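Local coordinates for protein IAA acetyltransferase (Bacillus cereus ATCC 14579, PDB 1Y9K) that probably transfers an acetyl group from acetyl-CoA to an amino group, as in other GNAT-family N-acetyltransferases, at residues M3-E8 and K76-K81; L55-R58 and M62-M65; A111-C116 and I147-E152. All coordinates share one frame; numbering follows the deposited sequence.

Contact 1 (M3-E8 and K76-K81)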
# COMPACT_ATOMS: atom_id res chain seq x y z
N MSE A 3 11.36 -3.17 19.63
CA MSE A 3 9.93 -2.90 19.98
C MSE A 3 9.35 -1.70 19.21
O MSE A 3 8.25 -1.78 18.66
CB MSE A 3 9.76 -2.68 21.50
CG MSE A 3 10.57 -1.50 22.07
SE MSE A 3 9.67 -0.47 23.26
CE MSE A 3 8.29 0.14 22.27
N SER A 4 10.10 -0.60 19.18
CA SER A 4 9.59 0.66 18.64
C SER A 4 9.82 0.78 17.14
O SER A 4 10.95 0.71 16.67
CB SER A 4 10.20 1.86 19.37
OG SER A 4 11.61 1.87 19.26
N VAL A 5 8.73 0.97 16.40
CA VAL A 5 8.79 1.13 14.95
C VAL A 5 8.98 2.61 14.60
O VAL A 5 8.22 3.46 15.05
CB VAL A 5 7.53 0.54 14.26
CG1 VAL A 5 7.57 0.77 12.76
CG2 VAL A 5 7.40 -0.94 14.55
N VAL A 6 10.01 2.90 13.81
CA VAL A 6 10.30 4.27 13.39
C VAL A 6 10.09 4.41 11.88
O VAL A 6 10.67 3.66 11.09
CB VAL A 6 11.75 4.71 13.79
CG1 VAL A 6 11.91 6.21 13.63
CG2 VAL A 6 12.06 4.32 15.23
N ILE A 7 9.26 5.38 11.48
CA ILE A 7 8.90 5.59 10.08
C ILE A 7 9.49 6.88 9.54
O ILE A 7 9.38 7.93 10.17
CB ILE A 7 7.35 5.59 9.86
CG1 ILE A 7 6.70 4.34 10.47
CG2 ILE A 7 7.01 5.72 8.37
CD1 ILE A 7 5.16 4.34 10.44
N GLU A 8 10.10 6.81 8.37
CA GLU A 8 10.77 7.96 7.77
C GLU A 8 10.73 7.92 6.23
O GLU A 8 10.56 6.86 5.64
CB GLU A 8 12.22 8.10 8.31
CG GLU A 8 12.98 6.76 8.50
CD GLU A 8 14.27 6.88 9.34
OE1 GLU A 8 14.19 7.20 10.56
OE2 GLU A 8 15.37 6.62 8.79
N LYS A 76 1.18 -7.65 13.64
CA LYS A 76 1.76 -7.16 14.89
C LYS A 76 1.46 -5.68 15.12
O LYS A 76 1.87 -5.10 16.13
CB LYS A 76 3.27 -7.43 14.95
CG LYS A 76 3.60 -8.89 15.26
CD LYS A 76 5.08 -9.19 15.13
CE LYS A 76 5.33 -10.70 15.02
NZ LYS A 76 5.29 -11.40 16.34
N GLY A 77 0.73 -5.08 14.18
CA GLY A 77 0.26 -3.71 14.30
C GLY A 77 1.04 -2.73 13.45
O GLY A 77 0.81 -1.53 13.52
N ILE A 78 1.96 -3.26 12.64
CA ILE A 78 2.84 -2.44 11.81
C ILE A 78 2.11 -1.88 10.58
O ILE A 78 2.37 -0.73 10.18
CB ILE A 78 4.16 -3.20 11.45
CG1 ILE A 78 4.87 -3.65 12.73
CG2 ILE A 78 5.10 -2.33 10.61
CD1 ILE A 78 5.87 -4.78 12.53
N GLY A 79 1.19 -2.66 10.01
CA GLY A 79 0.32 -2.20 8.93
C GLY A 79 -0.52 -1.03 9.40
O GLY A 79 -0.51 0.03 8.78
N LYS A 80 -1.25 -1.24 10.49
CA LYS A 80 -1.92 -0.18 11.26
C LYS A 80 -1.09 1.11 11.32
O LYS A 80 -1.58 2.18 10.96
CB LYS A 80 -2.18 -0.66 12.68
CG LYS A 80 -3.59 -1.08 12.99
CD LYS A 80 -4.23 -0.14 14.02
CE LYS A 80 -4.70 1.18 13.40
NZ LYS A 80 -5.01 2.22 14.45
N LYS A 81 0.16 0.98 11.79
CA LYS A 81 1.07 2.12 11.97
C LYS A 81 1.44 2.84 10.67
O LYS A 81 1.42 4.06 10.62
CB LYS A 81 2.33 1.68 12.71
CG LYS A 81 2.17 1.69 14.22
CD LYS A 81 3.07 0.67 14.91
CE LYS A 81 2.89 0.73 16.42
NZ LYS A 81 2.94 -0.63 17.04
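Ile7 reaches Lys81 with a single methyl group, and its side chain illustrates how a strand touches the start of a helix by extension. At CB the chain divides. CG2 stays on the strand's side of the gap, whereas CG1 lies anti to the carbonyl carbon (chi1 -52°) and leads toward the helix. A further extended step, chi2 174°, carries CD1 forward, and this tip alone makes the contact: it rests 3.8 Å from Lys81 O and 4.0 Å from Lys81 C, with Lys81 CB a little farther off at 4.5 Å. It is therefore a methyl set against a backbone carbonyl, a van der Waals contact. Two residues earlier, Val5 supplies a purely apolar touch, its CG2 lying 4.1 Å from Ile78 CG1 as the two branched side chains cross at about a right angle. Gly77, the N-cap of the helix, accepts the first-turn bond from Lys81 N through its O (3.1 Å). Gly77 and Gly79 match the glycines of the Q/R-x-x-G-x-G/A signature, which in relatives of the GNAT family wraps the pyrophosphate of acetyl-CoA. The contact thus lays the edge strand 6-10 beside the start of helix 78-92: Ile7 also packs on Leu82 and His85 of that helix, and both Val5 and Ile7 rest on Ala42 of the adjoining strand 38-43.

Contact 2 (L55-R58 and M62-M65)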
# COMPACT_ATOMS: atom_id res chain seq x y z
N LEU A 55 1.17 8.15 -4.04
CA LEU A 55 1.19 8.82 -5.34
C LEU A 55 0.04 9.82 -5.42
O LEU A 55 -1.08 9.51 -5.04
CB LEU A 55 1.09 7.79 -6.47
CG LEU A 55 1.19 8.26 -7.93
CD1 LEU A 55 2.58 8.79 -8.24
CD2 LEU A 55 0.80 7.15 -8.89
N GLU A 56 0.34 11.02 -5.91
CA GLU A 56 -0.68 12.04 -6.14
C GLU A 56 -1.33 11.81 -7.50
O GLU A 56 -0.65 11.79 -8.54
CB GLU A 56 -0.09 13.46 -6.04
CG GLU A 56 -1.15 14.52 -5.78
CD GLU A 56 -0.59 15.94 -5.75
OE1 GLU A 56 0.64 16.12 -5.76
OE2 GLU A 56 -1.40 16.88 -5.70
N THR A 57 -2.64 11.64 -7.50
CA THR A 57 -3.35 11.13 -8.67
C THR A 57 -4.31 12.17 -9.26
O THR A 57 -3.88 13.04 -10.04
CB THR A 57 -4.07 9.79 -8.33
OG1 THR A 57 -4.97 9.99 -7.24
CG2 THR A 57 -3.05 8.72 -7.94
N ARG A 58 -5.59 12.06 -8.92
CA ARG A 58 -6.59 13.07 -9.25
C ARG A 58 -6.39 14.28 -8.33
O ARG A 58 -5.63 14.18 -7.37
CB ARG A 58 -8.00 12.49 -9.07
CG ARG A 58 -8.46 11.61 -10.20
CD ARG A 58 -9.99 11.50 -10.22
NE ARG A 58 -10.40 10.13 -10.52
CZ ARG A 58 -11.50 9.55 -10.04
NH1 ARG A 58 -12.33 10.21 -9.24
NH2 ARG A 58 -11.76 8.29 -10.36
N MSE A 62 -4.33 11.54 -3.00
CA MSE A 62 -3.23 10.59 -3.02
C MSE A 62 -3.75 9.15 -2.94
O MSE A 62 -4.84 8.88 -2.42
CB MSE A 62 -2.20 10.89 -1.92
CG MSE A 62 -1.34 12.15 -2.20
SE MSE A 62 0.07 12.54 -1.13
CE MSE A 62 -0.57 12.43 0.49
N GLU A 63 -2.96 8.23 -3.50
CA GLU A 63 -3.24 6.82 -3.38
C GLU A 63 -2.04 6.08 -2.81
O GLU A 63 -0.90 6.33 -3.22
CB GLU A 63 -3.59 6.22 -4.73
CG GLU A 63 -4.02 4.76 -4.62
CD GLU A 63 -4.60 4.21 -5.90
OE1 GLU A 63 -5.00 5.00 -6.79
OE2 GLU A 63 -4.67 2.97 -6.00
N ILE A 64 -2.30 5.17 -1.87
CA ILE A 64 -1.29 4.20 -1.42
C ILE A 64 -1.11 3.12 -2.49
O ILE A 64 -1.94 2.22 -2.63
CB ILE A 64 -1.66 3.57 -0.06
CG1 ILE A 64 -1.87 4.68 0.98
CG2 ILE A 64 -0.55 2.64 0.38
CD1 ILE A 64 -2.64 4.26 2.23
N MSE A 65 -0.03 3.25 -3.27
CA MSE A 65 0.20 2.39 -4.44
C MSE A 65 0.78 1.05 -4.05
O MSE A 65 0.70 0.08 -4.81
CB MSE A 65 1.14 3.07 -5.44
CG MSE A 65 0.58 4.34 -6.09
SE MSE A 65 -1.05 4.16 -6.85
CE MSE A 65 -0.74 2.89 -8.07
O HOH W 1 -6.22 7.50 -7.26
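Leu55 and Glu63 face each other as an antiparallel hydrogen-bonded pair. Glu63 N donates to Leu55 O over 2.7 Å, and Leu55 N returns a bond of 2.9 Å to Glu63 O. Leu55 O also receives the CA-H of Met62 (CA to O 3.1 Å). Beside these bonds Leu55 CB presses on Met65 CG at 3.5 Å, and the bend of the selenomethionine at chi2 (-52°) brings its SE to 4.1 Å from Leu55 CD2. On the other face, Met62 CG lies 4.0 Å from Glu56 CA. The two strands, 48-56 and 61-69, form a beta hairpin of the GNAT sheet, whose second strand pairs in parallel with 97-103. Near its turn, Thr57 CG2 crosses over Glu63 CB at 4.1 Å, while Thr57 OG1 donates to a water that in turn donates to Glu63 OE1, each leg 2.8 Å. The other carboxylate oxygen, OE2, is held in a salt bridge by Arg148 of strand 141-152, so the group is gripped at both oxygens. Farther out, Met65 packs on Tyr33 and Leu55 on Arg36 of helix 27-36, whereas Met62 turns to Leu98 and Ala90.

Contact 3 (A111-C116 and I147-E152)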
# COMPACT_ATOMS: atom_id res chain seq x y z
N ALA A 111 -10.37 -5.86 5.79
CA ALA A 111 -10.75 -5.57 7.18
C ALA A 111 -9.90 -4.45 7.79
O ALA A 111 -10.44 -3.52 8.40
CB ALA A 111 -10.68 -6.83 8.05
N LEU A 112 -8.58 -4.54 7.61
CA LEU A 112 -7.64 -3.53 8.12
C LEU A 112 -7.95 -2.12 7.61
O LEU A 112 -8.12 -1.19 8.40
CB LEU A 112 -6.19 -3.91 7.79
CG LEU A 112 -5.09 -2.95 8.28
CD1 LEU A 112 -4.98 -2.97 9.81
CD2 LEU A 112 -3.73 -3.25 7.64
N TYR A 113 -8.03 -1.96 6.29
CA TYR A 113 -8.32 -0.67 5.68
C TYR A 113 -9.61 -0.05 6.20
O TYR A 113 -9.64 1.13 6.54
CB TYR A 113 -8.37 -0.78 4.15
CG TYR A 113 -7.05 -1.21 3.52
CD1 TYR A 113 -5.83 -0.97 4.15
CD2 TYR A 113 -7.03 -1.84 2.28
CE1 TYR A 113 -4.61 -1.37 3.57
CE2 TYR A 113 -5.82 -2.24 1.69
CZ TYR A 113 -4.62 -2.01 2.34
OH TYR A 113 -3.44 -2.40 1.78
N GLN A 114 -10.66 -0.86 6.30
CA GLN A 114 -11.96 -0.38 6.77
C GLN A 114 -11.94 0.01 8.25
O GLN A 114 -12.55 1.01 8.64
CB GLN A 114 -13.05 -1.41 6.49
CG GLN A 114 -13.30 -1.69 5.03
CD GLN A 114 -14.45 -2.65 4.83
OE1 GLN A 114 -14.26 -3.87 4.77
NE2 GLN A 114 -15.65 -2.11 4.77
N LYS A 115 -11.25 -0.78 9.07
CA LYS A 115 -11.03 -0.46 10.49
C LYS A 115 -10.33 0.88 10.62
O LYS A 115 -10.57 1.61 11.56
CB LYS A 115 -10.19 -1.54 11.18
CG LYS A 115 -10.94 -2.83 11.48
CD LYS A 115 -10.09 -3.79 12.31
CE LYS A 115 -10.72 -5.19 12.37
NZ LYS A 115 -10.25 -6.00 13.54
N CYS A 116 -9.46 1.18 9.66
CA CYS A 116 -8.71 2.43 9.64
C CYS A 116 -9.43 3.60 8.94
O CYS A 116 -8.87 4.67 8.81
CB CYS A 116 -7.31 2.19 9.04
SG CYS A 116 -6.25 1.05 10.03
N ILE A 147 -10.21 -4.23 -5.58
CA ILE A 147 -11.21 -3.52 -4.80
C ILE A 147 -10.64 -2.15 -4.44
O ILE A 147 -9.52 -2.04 -3.93
CB ILE A 147 -11.63 -4.31 -3.51
CG1 ILE A 147 -12.04 -5.76 -3.83
CG2 ILE A 147 -12.71 -3.57 -2.73
CD1 ILE A 147 -13.03 -5.94 -4.96
N ARG A 148 -11.42 -1.11 -4.73
CA ARG A 148 -10.98 0.28 -4.57
C ARG A 148 -11.63 0.85 -3.31
O ARG A 148 -12.85 0.71 -3.11
CB ARG A 148 -11.38 1.12 -5.79
CG ARG A 148 -10.92 0.58 -7.15
CD ARG A 148 -9.44 0.80 -7.35
NE ARG A 148 -9.12 2.23 -7.47
CZ ARG A 148 -7.92 2.77 -7.27
NH1 ARG A 148 -6.89 1.99 -6.93
NH2 ARG A 148 -7.74 4.09 -7.41
N LEU A 149 -10.81 1.48 -2.48
CA LEU A 149 -11.29 2.06 -1.23
C LEU A 149 -10.81 3.51 -1.13
O LEU A 149 -9.79 3.89 -1.71
CB LEU A 149 -10.81 1.26 -0.00
CG LEU A 149 -11.13 -0.23 0.21
CD1 LEU A 149 -10.08 -1.15 -0.43
CD2 LEU A 149 -11.23 -0.52 1.70
N ALA A 150 -11.56 4.32 -0.39
CA ALA A 150 -11.25 5.73 -0.27
C ALA A 150 -11.61 6.28 1.09
O ALA A 150 -12.47 5.75 1.80
CB ALA A 150 -11.94 6.53 -1.36
N MSE A 151 -10.93 7.36 1.43
CA MSE A 151 -11.06 8.00 2.71
C MSE A 151 -11.06 9.52 2.47
O MSE A 151 -10.18 10.04 1.75
CB MSE A 151 -9.87 7.60 3.57
CG MSE A 151 -10.04 7.84 5.03
SE MSE A 151 -8.47 7.69 5.88
CE MSE A 151 -9.06 7.71 7.56
N GLU A 152 -12.03 10.22 3.04
CA GLU A 152 -11.99 11.67 3.04
C GLU A 152 -11.14 12.15 4.21
O GLU A 152 -11.32 11.71 5.34
CB GLU A 152 -13.39 12.28 3.02
CG GLU A 152 -13.79 12.77 1.62
CD GLU A 152 -15.22 12.40 1.20
OE1 GLU A 152 -16.15 12.43 2.05
OE2 GLU A 152 -15.42 12.11 -0.00
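Cys116 N, just behind the carbonyl that meets Met151, is shared by two acceptors: it donates to Leu112 O over 3.0 Å and, weakly, to Tyr113 O over 3.1 Å. With the bond from Lys115 N to Ala111 O (2.9 Å), these close the last turn of helix 107-115. Cys116 O then lies 3.3 Å from Met151 CE, a close touch of methyl on carbonyl oxygen. The selenomethionine spans the gap because every torsion is extended, from chi1 -163° onward. One strand repeat away, Leu149 makes the apolar part of the contact with both of its methyls. CD2 settles between two consecutive helix residues, 3.8 Å from Tyr113 CB and 4.1 Å from Gln114 CG, and CD1 meets the tyrosine ring obliquely at its CD2 atom, 4.1 Å away. Both helix side chains cross the leucine at about a right angle, and the leucine meets methylene and ring with its methyl ends. The example is one of a helix laid over a sheet. Helix 107-115 connects the parallel strands 97-103 and 119-124 in a beta-alpha-beta crossover, and strand 141-152 runs antiparallel between them, an order characteristic of the GNAT fold. Tyr113 also packs on Val100 and Thr102 of the first strand, Gln114 on Ile120 of the second, while Phe118 touches Tyr113, Leu149 and Met151, and helix 78-92 adjoins through Leu83 and Val87.

In the fold
All three contacts involve one mixed sheet. Contact 2 lies within the sheet and is the one whose segments are hydrogen-bonded to each other; contacts 1 and 3 set helices against strands by van der Waals packing. Each mixes buried and more open residues, and contact 1, whose centre is about 14 Å from that of the chain, is the most peripheral. Contact 2 is nested inside the chain loop that contact 1 closes, whereas contact 3 follows both. The connections differ in kind too: contacts 2 and 3 are joined by charge, Glu63 OE2 to Arg148 NH1 at 2.6 Å, while contacts 1 and 3 meet by packing of Lys80 on Leu112 and Cys116.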